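Local coordinates for protein ftsY (Mycoplasma mycoides, PDB 1ZU4) that belongs to the SRP receptor family and is represented by its NG fragment, a helical-bundle N domain joined to a P-loop GTPase-type G domain, at residues K9-S14 / D302-H307; A15-K20 / T267-I272; Q46-M51 / T239-V244. One frame throughout, in Å; residues are numbered along the deposited sequence.

Contact 1. Residues K9-S14 / D302-H307; sequences KAMLKS and DQYIVH
M11 and Y304 meet through the end of the methionine, whose CE lies over one face of the tyrosine ring. M11 CE stands 3.9 Å from the centroid of the Y304 ring and 16° off the ring normal, displaced a little toward the rim, which makes a CH-pi contact. The sulfur follows at a slant: M11 SD is 4.5 Å from that same Y304 centroid, completing a Met-aromatic contact. The methyl also reaches the backbone, with M11 CE 3.5 Å from Y304 O. Lower on the chain, M11 CG rests on H307 CB at 3.7 Å.

The folded shape of M11, bent at chi2 and again at chi3 (-59°), turns the methyl back over the ring while CB and CG stay against H307. In the NG architecture this joins the N-terminal helical region to helix 301-308 near the end of the chain, a junction closing a loop of almost the whole protein. M11 sits at the break between helices 7-10 and 12-27, as the N-cap residue of the second.

Further out, the hydroxyl helps to hold the ring in place, since Y304 OH is hydrogen-bonded to G270 O and to G273 N. M264 and L308 add to the apolar surroundings of M11. The H307 imidazole leads away from the methionine, and H307 NE2 donates to Q303 OE1 one helical turn back, at 2.9 Å; the bond is bent (137° at the hydrogen), with NE2 above the Q303 carbonyl plane.

Contact 2. Residues A15-K20 / T267-I272; sequences AFNFSK and TSKGGI
N17 faces S268 and K269, and these three residues carry the contact between helix 12-27 and the loop that leads from strand 258-262 into helix 272-280. N17 has the most surface buried, with its CB 3.3 Å from S268 O. N17 CG follows at 3.6 Å from the same S268 O.

CG of N17 is anti to the backbone N (chi1 -158°), and the amide thereby reaches past the S268 carbonyl to the lysine. There N17 ND2 is 3.7 Å from K269 CD, and N17 OD1 is 4.0 Å from K269 CE, so the amide lies against the methylene part of the lysine chain. In K269, although its CB points away from the helix, a bend at chi2 (-45°) leaves CD and CE beside N17.

S268 contributes mainly its backbone, while K269 begins a type I turn that ends at I272. The turn carries the chain into helix 272-280 of the P-loop GTPase fold, and D48 of the helical bundle touches K269 as well. With the S268 carbonyl packed against N17 CB and CG, and the amide end along K269 CD and CE, the contact between these two segments rests on van der Waals packing at the surface.

Contact 3. Residues Q46-M51 / T239-V244; sequences QTDMGM and TGQNGV
Q241 and D48 bridge the two halves of the NG fold, the first at the start of helix 241-250 in the P-loop GTPase domain, the second in the turn between helices 34-46 and 51-64 of the helical bundle. The glutamine side chain, followed outward, makes a little over half of the contact. Its CB points toward the bundle, and with CG anti to the carbonyl carbon (chi1 -59°) the chain then runs extended to the amide. Q241 CG is the first atom to touch, 4.0 Å from D48 CB and slightly nearer to D48 O. Q241 CD continues alongside, at 4.0 Å from D48 O. At the tip, Q241 NE2 donates a hydrogen bond to D48 O of 3.2 Å, with an N-H...O angle of 159°.

The bond is fairly straight at the hydrogen, but NE2 approaches the carbonyl O nearly side-on (C=O...N 104°). The carbonyl O lies close to the plane of the glutamine amide, whereas NE2 stands well above the carbonyl plane of D48, so no lone pair is met directly. The same Q241 NE2 comes to 3.9 Å from G50 N, a packing contact.

D48 has positive phi just after helix 34-46, which probably helps to turn its carbonyl toward the glutamine. G50, the N-cap of helix 51-64, follows D48 by two residues, and G240, the N-cap of helix 241-250, directly precedes Q241. Beside the direct bond runs a second link through water: the water donates to D48 OD2 at 3.2 Å and accepts from the backbone N of Q241 at 2.9 Å.

How the contacts relate
Contact 1 is buried and contacts 2 and 3 lie at the surface, and their chemistry follows. The first is apolar, sulfur and methyl against a ring; the second packs an asparagine against a carbonyl and methylenes; the third has a direct hydrogen bond and a water bridge. Contacts 1 and 2 share helix 12-27 and meet at the Y304 hydroxyl and G270. Contact 2 also adjoins contact 3, where G271 N probably bonds to T47 O at 2.8 Å. Contacts 1 and 3 do not touch, their centres about 16 Å apart; the 267-272 loop lies between them, touching contact 1 through G270 and contact 3 through G271 and K269.

Contact 1. Residues K9-S14 / D302-H307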
ATOM      1  N   LYS A   9      11.522  -9.682   7.274  1.00 31.67           N
ATOM      2  CA  LYS A   9      12.102  -8.447   7.827  1.00 31.76           C
ATOM      3  C   LYS A   9      11.019  -7.379   7.987  1.00 30.10           C
ATOM      4  O   LYS A   9      11.002  -6.640   8.974  1.00 31.14           O
ATOM      5  CB  LYS A   9      13.257  -7.933   6.952  1.00 32.66           C
ATOM      6  CG  LYS A   9      14.555  -8.786   7.045  1.00 36.46           C
ATOM      7  CD  LYS A   9      15.146  -9.051   5.646  1.00 42.02           C
ATOM      8  CE  LYS A   9      16.147 -10.258   5.651  1.00 45.67           C
ATOM      9  NZ  LYS A   9      16.795 -10.515   4.300  1.00 47.34           N
ATOM     10  N   ALA A  10      10.112  -7.319   7.016  1.00 27.54           N
ATOM     11  CA  ALA A  10       9.007  -6.372   7.032  1.00 25.45           C
ATOM     12  C   ALA A  10       8.087  -6.544   8.251  1.00 23.33           C
ATOM     13  O   ALA A  10       7.595  -5.582   8.782  1.00 22.57           O
ATOM     14  CB  ALA A  10       8.182  -6.527   5.781  1.00 24.90           C
ATOM     15  N   MET A  11       7.842  -7.788   8.641  1.00 21.35           N
ATOM     16  CA  MET A  11       6.849  -8.100   9.639  1.00 21.88           C
ATOM     17  C   MET A  11       7.502  -8.421  10.955  1.00 22.41           C
ATOM     18  O   MET A  11       6.827  -8.820  11.882  1.00 23.34           O
ATOM     19  CB  MET A  11       5.976  -9.267   9.158  1.00 20.16           C
ATOM     20  CG  MET A  11       5.376  -9.013   7.767  1.00 18.88           C
ATOM     21  SD  MET A  11       4.152  -7.692   7.713  1.00 18.19           S
ATOM     22  CE  MET A  11       2.919  -8.304   8.908  1.00 18.26           C
ATOM     23  N   LEU A  12       8.821  -8.212  11.064  1.00 23.58           N
ATOM     24  CA  LEU A  12       9.507  -8.583  12.300  1.00 24.10           C
ATOM     25  C   LEU A  12       8.943  -7.912  13.553  1.00 24.09           C
ATOM     26  O   LEU A  12       8.714  -8.597  14.567  1.00 24.78           O
ATOM     27  CB  LEU A  12      11.003  -8.289  12.167  1.00 25.73           C
ATOM     28  CG  LEU A  12      11.967  -8.795  13.212  1.00 27.89           C
ATOM     29  CD1 LEU A  12      11.871 -10.328  13.343  1.00 32.46           C
ATOM     30  CD2 LEU A  12      13.359  -8.367  12.740  1.00 33.39           C
ATOM     31  N   LYS A  13       8.765  -6.586  13.524  1.00 24.18           N
ATOM     32  CA  LYS A  13       8.330  -5.866  14.713  1.00 24.41           C
ATOM     33  C   LYS A  13       6.870  -6.184  15.037  1.00 24.00           C
ATOM     34  O   LYS A  13       6.540  -6.355  16.196  1.00 23.06           O
ATOM     35  CB  LYS A  13       8.451  -4.344  14.561  1.00 25.25           C
ATOM     36  CG  LYS A  13       9.845  -3.761  14.673  1.00 29.39           C
ATOM     37  CD  LYS A  13       9.748  -2.265  14.920  1.00 33.80           C
ATOM     38  CE  LYS A  13      11.125  -1.636  15.010  1.00 37.48           C
ATOM     39  NZ  LYS A  13      11.708  -1.395  13.668  1.00 40.59           N
ATOM     40  N   SER A  14       5.994  -6.227  14.022  1.00 22.12           N
ATOM     41  CA  SER A  14       4.566  -6.479  14.290  1.00 21.07           C
ATOM     42  C   SER A  14       4.337  -7.924  14.753  1.00 19.93           C
ATOM     43  O   SER A  14       3.472  -8.193  15.601  1.00 19.46           O
ATOM     44  CB  SER A  14       3.692  -6.116  13.062  1.00 21.64           C
ATOM     45  OG  SER A  14       4.152  -6.808  11.926  1.00 22.37           O
ATOM     46  N   ASP A 302      -1.930 -13.487   2.149  1.00 15.41           N
ATOM     47  CA  ASP A 302      -1.537 -14.698   2.913  1.00 15.65           C
ATOM     48  C   ASP A 302      -0.125 -14.557   3.517  1.00 14.19           C
ATOM     49  O   ASP A 302       0.135 -14.975   4.650  1.00 15.02           O
ATOM     50  CB  ASP A 302      -1.738 -16.010   2.148  1.00 14.99           C
ATOM     51  CG  ASP A 302      -1.584 -17.223   3.037  1.00 17.50           C
ATOM     52  OD1 ASP A 302      -2.377 -17.390   4.014  1.00 18.79           O
ATOM     53  OD2 ASP A 302      -0.622 -17.997   2.813  1.00 22.22           O
ATOM     54  N   GLN A 303       0.769 -13.939   2.774  1.00 14.91           N
ATOM     55  CA  GLN A 303       2.123 -13.726   3.237  1.00 15.24           C
ATOM     56  C   GLN A 303       2.168 -12.719   4.380  1.00 14.99           C
ATOM     57  O   GLN A 303       2.909 -12.890   5.337  1.00 15.39           O
ATOM     58  CB  GLN A 303       3.006 -13.269   2.078  1.00 15.32           C
ATOM     59  CG  GLN A 303       3.430 -14.435   1.159  1.00 17.94           C
ATOM     60  CD  GLN A 303       4.302 -15.451   1.877  1.00 19.60           C
ATOM     61  OE1 GLN A 303       5.467 -15.170   2.151  1.00 23.00           O
ATOM     62  NE2 GLN A 303       3.744 -16.623   2.203  1.00 19.28           N
ATOM     63  N   TYR A 304       1.412 -11.635   4.242  1.00 15.14           N
ATOM     64  CA  TYR A 304       1.302 -10.658   5.299  1.00 16.02           C
ATOM     65  C   TYR A 304       0.848 -11.373   6.583  1.00 15.57           C
ATOM     66  O   TYR A 304       1.490 -11.252   7.633  1.00 14.69           O
ATOM     67  CB  TYR A 304       0.276  -9.600   4.890  1.00 15.45           C
ATOM     68  CG  TYR A 304       0.054  -8.498   5.886  1.00 16.08           C
ATOM     69  CD1 TYR A 304       0.833  -7.341   5.854  1.00 14.55           C
ATOM     70  CD2 TYR A 304      -0.994  -8.580   6.818  1.00 15.51           C
ATOM     71  CE1 TYR A 304       0.592  -6.307   6.749  1.00 15.89           C
ATOM     72  CE2 TYR A 304      -1.228  -7.580   7.709  1.00 18.14           C
ATOM     73  CZ  TYR A 304      -0.440  -6.445   7.670  1.00 17.06           C
ATOM     74  OH  TYR A 304      -0.701  -5.465   8.546  1.00 17.04           O
ATOM     75  N   ILE A 305      -0.217 -12.170   6.477  1.00 15.59           N
ATOM     76  CA  ILE A 305      -0.761 -12.868   7.666  1.00 16.44           C
ATOM     77  C   ILE A 305       0.201 -13.926   8.255  1.00 16.32           C
ATOM     78  O   ILE A 305       0.397 -14.005   9.460  1.00 16.01           O
ATOM     79  CB  ILE A 305      -2.149 -13.523   7.341  1.00 15.96           C
ATOM     80  CG1 ILE A 305      -3.179 -12.444   6.960  1.00 18.16           C
ATOM     81  CG2 ILE A 305      -2.687 -14.329   8.531  1.00 18.01           C
ATOM     82  CD1 ILE A 305      -3.304 -11.319   7.959  1.00 16.10           C
ATOM     83  N   VAL A 306       0.775 -14.760   7.390  1.00 18.13           N
ATOM     84  CA  VAL A 306       1.719 -15.809   7.840  1.00 18.18           C
ATOM     85  C   VAL A 306       2.966 -15.217   8.531  1.00 17.99           C
ATOM     86  O   VAL A 306       3.389 -15.688   9.590  1.00 17.40           O
ATOM     87  CB  VAL A 306       2.069 -16.758   6.646  1.00 17.84           C
ATOM     88  CG1 VAL A 306       3.315 -17.573   6.934  1.00 20.44           C
ATOM     89  CG2 VAL A 306       0.862 -17.672   6.351  1.00 20.93           C
ATOM     90  N   HIS A 307       3.544 -14.170   7.958  1.00 18.11           N
ATOM     91  CA  HIS A 307       4.713 -13.531   8.578  1.00 19.09           C
ATOM     92  C   HIS A 307       4.350 -12.723   9.851  1.00 19.20           C
ATOM     93  O   HIS A 307       5.134 -12.657  10.825  1.00 18.56           O
ATOM     94  CB  HIS A 307       5.490 -12.720   7.524  1.00 19.27           C
ATOM     95  CG  HIS A 307       6.135 -13.591   6.483  1.00 20.33           C
ATOM     96  ND1 HIS A 307       7.282 -14.311   6.732  1.00 21.60           N
ATOM     97  CD2 HIS A 307       5.767 -13.899   5.215  1.00 21.93           C
ATOM     98  CE1 HIS A 307       7.610 -15.003   5.652  1.00 23.55           C
ATOM     99  NE2 HIS A 307       6.710 -14.768   4.714  1.00 20.93           N
TER

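Contact 2. Residues A15-K20 / T267-I272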
ATOM      1  N   ALA A  15       5.105  -8.858  14.198  1.00 18.85           N
ATOM      2  CA  ALA A  15       5.008 -10.253  14.578  1.00 19.27           C
ATOM      3  C   ALA A  15       5.475 -10.455  16.018  1.00 19.53           C
ATOM      4  O   ALA A  15       4.881 -11.216  16.768  1.00 20.37           O
ATOM      5  CB  ALA A  15       5.814 -11.110  13.637  1.00 19.77           C
ATOM      6  N   PHE A  16       6.523  -9.757  16.415  1.00 20.31           N
ATOM      7  CA  PHE A  16       6.987  -9.831  17.784  1.00 20.77           C
ATOM      8  C   PHE A  16       5.916  -9.388  18.798  1.00 21.20           C
ATOM      9  O   PHE A  16       5.704 -10.057  19.813  1.00 22.46           O
ATOM     10  CB  PHE A  16       8.227  -8.974  18.018  1.00 21.40           C
ATOM     11  CG  PHE A  16       8.674  -9.013  19.461  1.00 23.68           C
ATOM     12  CD1 PHE A  16       9.394 -10.117  19.938  1.00 25.57           C
ATOM     13  CD2 PHE A  16       8.302  -8.005  20.356  1.00 27.01           C
ATOM     14  CE1 PHE A  16       9.762 -10.188  21.308  1.00 26.28           C
ATOM     15  CE2 PHE A  16       8.674  -8.069  21.718  1.00 28.44           C
ATOM     16  CZ  PHE A  16       9.396  -9.155  22.178  1.00 26.30           C
ATOM     17  N   ASN A  17       5.325  -8.228  18.553  1.00 20.73           N
ATOM     18  CA  ASN A  17       4.244  -7.690  19.370  1.00 21.64           C
ATOM     19  C   ASN A  17       2.986  -8.610  19.470  1.00 21.24           C
ATOM     20  O   ASN A  17       2.432  -8.839  20.562  1.00 20.19           O
ATOM     21  CB  ASN A  17       3.857  -6.371  18.738  1.00 22.57           C
ATOM     22  CG  ASN A  17       3.154  -5.436  19.688  1.00 26.22           C
ATOM     23  OD1 ASN A  17       3.794  -4.602  20.373  1.00 33.03           O
ATOM     24  ND2 ASN A  17       1.829  -5.492  19.677  1.00 27.40           N
ATOM     25  N   PHE A  18       2.514  -9.089  18.315  1.00 20.39           N
ATOM     26  CA  PHE A  18       1.380  -9.997  18.233  1.00 19.63           C
ATOM     27  C   PHE A  18       1.715 -11.321  18.946  1.00 20.83           C
ATOM     28  O   PHE A  18       0.950 -11.774  19.784  1.00 20.19           O
ATOM     29  CB  PHE A  18       1.015 -10.199  16.745  1.00 20.46           C
ATOM     30  CG  PHE A  18      -0.319 -10.854  16.505  1.00 19.34           C
ATOM     31  CD1 PHE A  18      -0.525 -11.584  15.349  1.00 22.15           C
ATOM     32  CD2 PHE A  18      -1.356 -10.778  17.445  1.00 18.20           C
ATOM     33  CE1 PHE A  18      -1.764 -12.183  15.078  1.00 21.16           C
ATOM     34  CE2 PHE A  18      -2.608 -11.375  17.176  1.00 21.56           C
ATOM     35  CZ  PHE A  18      -2.810 -12.073  15.996  1.00 21.31           C
ATOM     36  N   SER A  19       2.862 -11.940  18.652  1.00 21.66           N
ATOM     37  CA  SER A  19       3.217 -13.180  19.366  1.00 22.27           C
ATOM     38  C   SER A  19       3.462 -13.000  20.868  1.00 23.10           C
ATOM     39  O   SER A  19       3.248 -13.945  21.651  1.00 22.13           O
ATOM     40  CB  SER A  19       4.440 -13.852  18.759  1.00 22.88           C
ATOM     41  OG  SER A  19       5.600 -13.096  19.039  1.00 23.98           O
ATOM     42  N   LYS A  20       3.936 -11.821  21.272  1.00 24.28           N
ATOM     43  CA  LYS A  20       4.148 -11.554  22.692  1.00 25.91           C
ATOM     44  C   LYS A  20       2.810 -11.627  23.408  1.00 25.70           C
ATOM     45  O   LYS A  20       2.705 -12.261  24.457  1.00 25.05           O
ATOM     46  CB  LYS A  20       4.796 -10.192  22.922  1.00 27.04           C
ATOM     47  CG  LYS A  20       5.280  -9.954  24.356  1.00 30.05           C
ATOM     48  CD  LYS A  20       5.361  -8.440  24.614  1.00 34.42           C
ATOM     49  CE  LYS A  20       6.170  -8.163  25.898  1.00 39.38           C
ATOM     50  NZ  LYS A  20       5.289  -8.227  27.120  1.00 39.10           N
ATOM     51  N   THR A 267       6.779  -0.625  11.778  1.00 25.62           N
ATOM     52  CA  THR A 267       5.459  -0.694  12.386  1.00 25.24           C
ATOM     53  C   THR A 267       5.364  -1.892  13.354  1.00 24.55           C
ATOM     54  O   THR A 267       5.654  -3.034  12.966  1.00 22.81           O
ATOM     55  CB  THR A 267       4.396  -0.842  11.270  1.00 25.36           C
ATOM     56  OG1 THR A 267       4.520   0.262  10.363  1.00 27.74           O
ATOM     57  CG2 THR A 267       3.018  -0.908  11.809  1.00 23.65           C
ATOM     58  N   SER A 268       4.937  -1.608  14.586  1.00 24.00           N
ATOM     59  CA  SER A 268       4.739  -2.638  15.614  1.00 24.54           C
ATOM     60  C   SER A 268       3.315  -3.182  15.702  1.00 23.48           C
ATOM     61  O   SER A 268       3.100  -4.183  16.340  1.00 21.97           O
ATOM     62  CB  SER A 268       5.192  -2.121  16.989  1.00 26.23           C
ATOM     63  OG  SER A 268       6.617  -2.084  17.065  1.00 27.73           O
ATOM     64  N   LYS A 269       2.351  -2.545  15.033  1.00 22.96           N
ATOM     65  CA  LYS A 269       0.963  -3.002  15.117  1.00 23.60           C
ATOM     66  C   LYS A 269       0.427  -3.538  13.808  1.00 22.69           C
ATOM     67  O   LYS A 269      -0.028  -2.762  12.939  1.00 22.98           O
ATOM     68  CB  LYS A 269       0.049  -1.866  15.616  1.00 24.41           C
ATOM     69  CG  LYS A 269       0.506  -1.273  16.974  1.00 27.86           C
ATOM     70  CD  LYS A 269       0.889  -2.368  17.992  1.00 30.10           C
ATOM     71  CE  LYS A 269       1.177  -1.754  19.359  1.00 32.89           C
ATOM     72  NZ  LYS A 269       0.073  -0.820  19.696  1.00 36.63           N
ATOM     73  N   GLY A 270       0.420  -4.863  13.680  1.00 20.71           N
ATOM     74  CA  GLY A 270       0.097  -5.496  12.397  1.00 19.34           C
ATOM     75  C   GLY A 270      -1.361  -5.595  11.994  1.00 18.60           C
ATOM     76  O   GLY A 270      -1.689  -6.223  10.996  1.00 19.13           O
ATOM     77  N   GLY A 271      -2.268  -4.998  12.761  1.00 18.12           N
ATOM     78  CA  GLY A 271      -3.662  -5.029  12.354  1.00 16.32           C
ATOM     79  C   GLY A 271      -3.957  -4.021  11.248  1.00 16.27           C
ATOM     80  O   GLY A 271      -5.071  -3.991  10.682  1.00 15.14           O
ATOM     81  N   ILE A 272      -2.986  -3.178  10.931  1.00 15.21           N
ATOM     82  CA  ILE A 272      -3.269  -2.080   9.987  1.00 14.95           C
ATOM     83  C   ILE A 272      -3.736  -2.547   8.585  1.00 14.62           C
ATOM     84  O   ILE A 272      -4.508  -1.868   7.924  1.00 14.05           O
ATOM     85  CB  ILE A 272      -2.074  -1.111   9.871  1.00 14.53           C
ATOM     86  CG1 ILE A 272      -2.540   0.176   9.143  1.00 15.69           C
ATOM     87  CG2 ILE A 272      -0.876  -1.838   9.217  1.00 17.52           C
ATOM     88  CD1 ILE A 272      -1.548   1.223   8.945  1.00 17.48           C
TER

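Contact 3. Residues Q46-M51 / T239-V244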
ATOM      1  N   GLN A  46      -5.410  -4.915  20.385  1.00 18.06           N
ATOM      2  CA  GLN A  46      -4.098  -4.280  20.485  1.00 19.46           C
ATOM      3  C   GLN A  46      -3.287  -4.257  19.194  1.00 19.07           C
ATOM      4  O   GLN A  46      -2.294  -3.540  19.108  1.00 19.58           O
ATOM      5  CB  GLN A  46      -3.286  -4.907  21.612  1.00 20.88           C
ATOM      6  CG  GLN A  46      -3.814  -4.501  23.018  1.00 25.40           C
ATOM      7  CD  GLN A  46      -3.201  -5.343  24.102  1.00 33.39           C
ATOM      8  OE1 GLN A  46      -3.675  -6.450  24.377  1.00 38.60           O
ATOM      9  NE2 GLN A  46      -2.136  -4.829  24.739  1.00 36.20           N
ATOM     10  N   THR A  47      -3.679  -5.064  18.209  1.00 18.46           N
ATOM     11  CA  THR A  47      -3.086  -5.043  16.854  1.00 17.69           C
ATOM     12  C   THR A  47      -3.458  -3.784  16.071  1.00 18.63           C
ATOM     13  O   THR A  47      -2.876  -3.497  14.993  1.00 18.36           O
ATOM     14  CB  THR A  47      -3.527  -6.279  16.017  1.00 17.29           C
ATOM     15  OG1 THR A  47      -4.860  -6.089  15.525  1.00 18.87           O
ATOM     16  CG2 THR A  47      -3.451  -7.557  16.828  1.00 15.68           C
ATOM     17  N   ASP A  48      -4.417  -3.027  16.642  1.00 18.35           N
ATOM     18  CA  ASP A  48      -5.115  -1.890  16.042  1.00 18.13           C
ATOM     19  C   ASP A  48      -5.873  -2.186  14.752  1.00 16.79           C
ATOM     20  O   ASP A  48      -5.962  -1.321  13.896  1.00 16.64           O
ATOM     21  CB  ASP A  48      -4.186  -0.687  15.840  1.00 19.48           C
ATOM     22  CG  ASP A  48      -3.682  -0.088  17.161  1.00 22.38           C
ATOM     23  OD1 ASP A  48      -4.244  -0.338  18.251  1.00 26.72           O
ATOM     24  OD2 ASP A  48      -2.687   0.634  17.116  1.00 29.05           O
ATOM     25  N   MET A  49      -6.445  -3.373  14.616  1.00 16.41           N
ATOM     26  CA  MET A  49      -7.233  -3.689  13.416  1.00 16.09           C
ATOM     27  C   MET A  49      -8.601  -2.954  13.398  1.00 16.55           C
ATOM     28  O   MET A  49      -9.210  -2.819  12.357  1.00 16.78           O
ATOM     29  CB  MET A  49      -7.434  -5.180  13.248  1.00 15.78           C
ATOM     30  CG  MET A  49      -8.148  -5.870  14.471  1.00 15.58           C
ATOM     31  SD  MET A  49      -8.531  -7.557  14.071  1.00 14.21           S
ATOM     32  CE  MET A  49      -6.938  -8.330  13.906  1.00 15.49           C
ATOM     33  N   GLY A  50      -9.050  -2.482  14.565  1.00 16.84           N
ATOM     34  CA  GLY A  50     -10.355  -1.854  14.698  1.00 14.42           C
ATOM     35  C   GLY A  50     -11.464  -2.787  15.166  1.00 15.45           C
ATOM     36  O   GLY A  50     -11.424  -4.002  14.989  1.00 15.89           O
ATOM     37  N   MET A  51     -12.500  -2.204  15.750  1.00 15.10           N
ATOM     38  CA  MET A  51     -13.582  -2.972  16.307  1.00 15.08           C
ATOM     39  C   MET A  51     -14.255  -3.967  15.399  1.00 15.03           C
ATOM     40  O   MET A  51     -14.531  -5.123  15.820  1.00 14.90           O
ATOM     41  CB  MET A  51     -14.669  -2.032  16.849  1.00 14.80           C
ATOM     42  CG  MET A  51     -14.181  -1.079  17.888  1.00 17.02           C
ATOM     43  SD  MET A  51     -15.630  -0.304  18.723  1.00 23.22           S
ATOM     44  CE  MET A  51     -16.177   0.771  17.421  1.00 20.86           C
ATOM     45  N   THR A 239       1.974   5.219  10.886  1.00 23.12           N
ATOM     46  CA  THR A 239       0.970   6.158  11.384  1.00 23.96           C
ATOM     47  C   THR A 239      -0.241   5.461  11.925  1.00 23.96           C
ATOM     48  O   THR A 239      -1.024   6.069  12.633  1.00 24.34           O
ATOM     49  CB  THR A 239       0.548   7.219  10.364  1.00 24.05           C
ATOM     50  OG1 THR A 239       0.063   6.608   9.151  1.00 24.09           O
ATOM     51  CG2 THR A 239       1.733   8.133  10.058  1.00 24.47           C
ATOM     52  N   GLY A 240      -0.364   4.167  11.656  1.00 22.65           N
ATOM     53  CA  GLY A 240      -1.422   3.373  12.245  1.00 20.80           C
ATOM     54  C   GLY A 240      -2.787   3.826  11.802  1.00 20.22           C
ATOM     55  O   GLY A 240      -2.965   4.284  10.688  1.00 18.49           O
ATOM     56  N   GLN A 241      -3.743   3.752  12.719  1.00 19.45           N
ATOM     57  CA  GLN A 241      -5.099   4.161  12.430  1.00 19.92           C
ATOM     58  C   GLN A 241      -5.231   5.638  12.030  1.00 19.45           C
ATOM     59  O   GLN A 241      -6.168   5.983  11.314  1.00 21.06           O
ATOM     60  CB  GLN A 241      -5.983   3.902  13.656  1.00 20.53           C
ATOM     61  CG  GLN A 241      -6.028   2.446  14.126  1.00 20.15           C
ATOM     62  CD  GLN A 241      -7.077   2.259  15.194  1.00 23.62           C
ATOM     63  OE1 GLN A 241      -7.419   3.215  15.912  1.00 24.73           O
ATOM     64  NE2 GLN A 241      -7.603   1.022  15.317  1.00 20.80           N
ATOM     65  N   ASN A 242      -4.323   6.495  12.523  1.00 18.08           N
ATOM     66  CA  ASN A 242      -4.243   7.904  12.134  1.00 17.86           C
ATOM     67  C   ASN A 242      -4.118   8.052  10.624  1.00 17.10           C
ATOM     68  O   ASN A 242      -4.784   8.877  10.046  1.00 18.14           O
ATOM     69  CB  ASN A 242      -3.026   8.640  12.791  1.00 16.93           C
ATOM     70  CG  ASN A 242      -3.110   8.683  14.312  1.00 17.05           C
ATOM     71  OD1 ASN A 242      -3.325   9.745  14.932  1.00 24.18           O
ATOM     72  ND2 ASN A 242      -2.963   7.542  14.915  1.00 13.18           N
ATOM     73  N   GLY A 243      -3.219   7.255  10.037  1.00 16.88           N
ATOM     74  CA  GLY A 243      -2.902   7.280   8.617  1.00 18.24           C
ATOM     75  C   GLY A 243      -4.030   6.689   7.802  1.00 17.51           C
ATOM     76  O   GLY A 243      -4.323   7.163   6.719  1.00 18.19           O
ATOM     77  N   VAL A 244      -4.697   5.678   8.380  1.00 17.93           N
ATOM     78  CA  VAL A 244      -5.858   5.027   7.744  1.00 16.86           C
ATOM     79  C   VAL A 244      -7.015   6.012   7.565  1.00 17.88           C
ATOM     80  O   VAL A 244      -7.634   6.091   6.465  1.00 18.41           O
ATOM     81  CB  VAL A 244      -6.300   3.764   8.549  1.00 16.95           C
ATOM     82  CG1 VAL A 244      -7.496   3.132   7.954  1.00 15.19           C
ATOM     83  CG2 VAL A 244      -5.152   2.738   8.612  1.00 15.11           C
TER
HETATM   84  O   HOH W   1      -3.185   3.392  15.559  1.00 23.17           O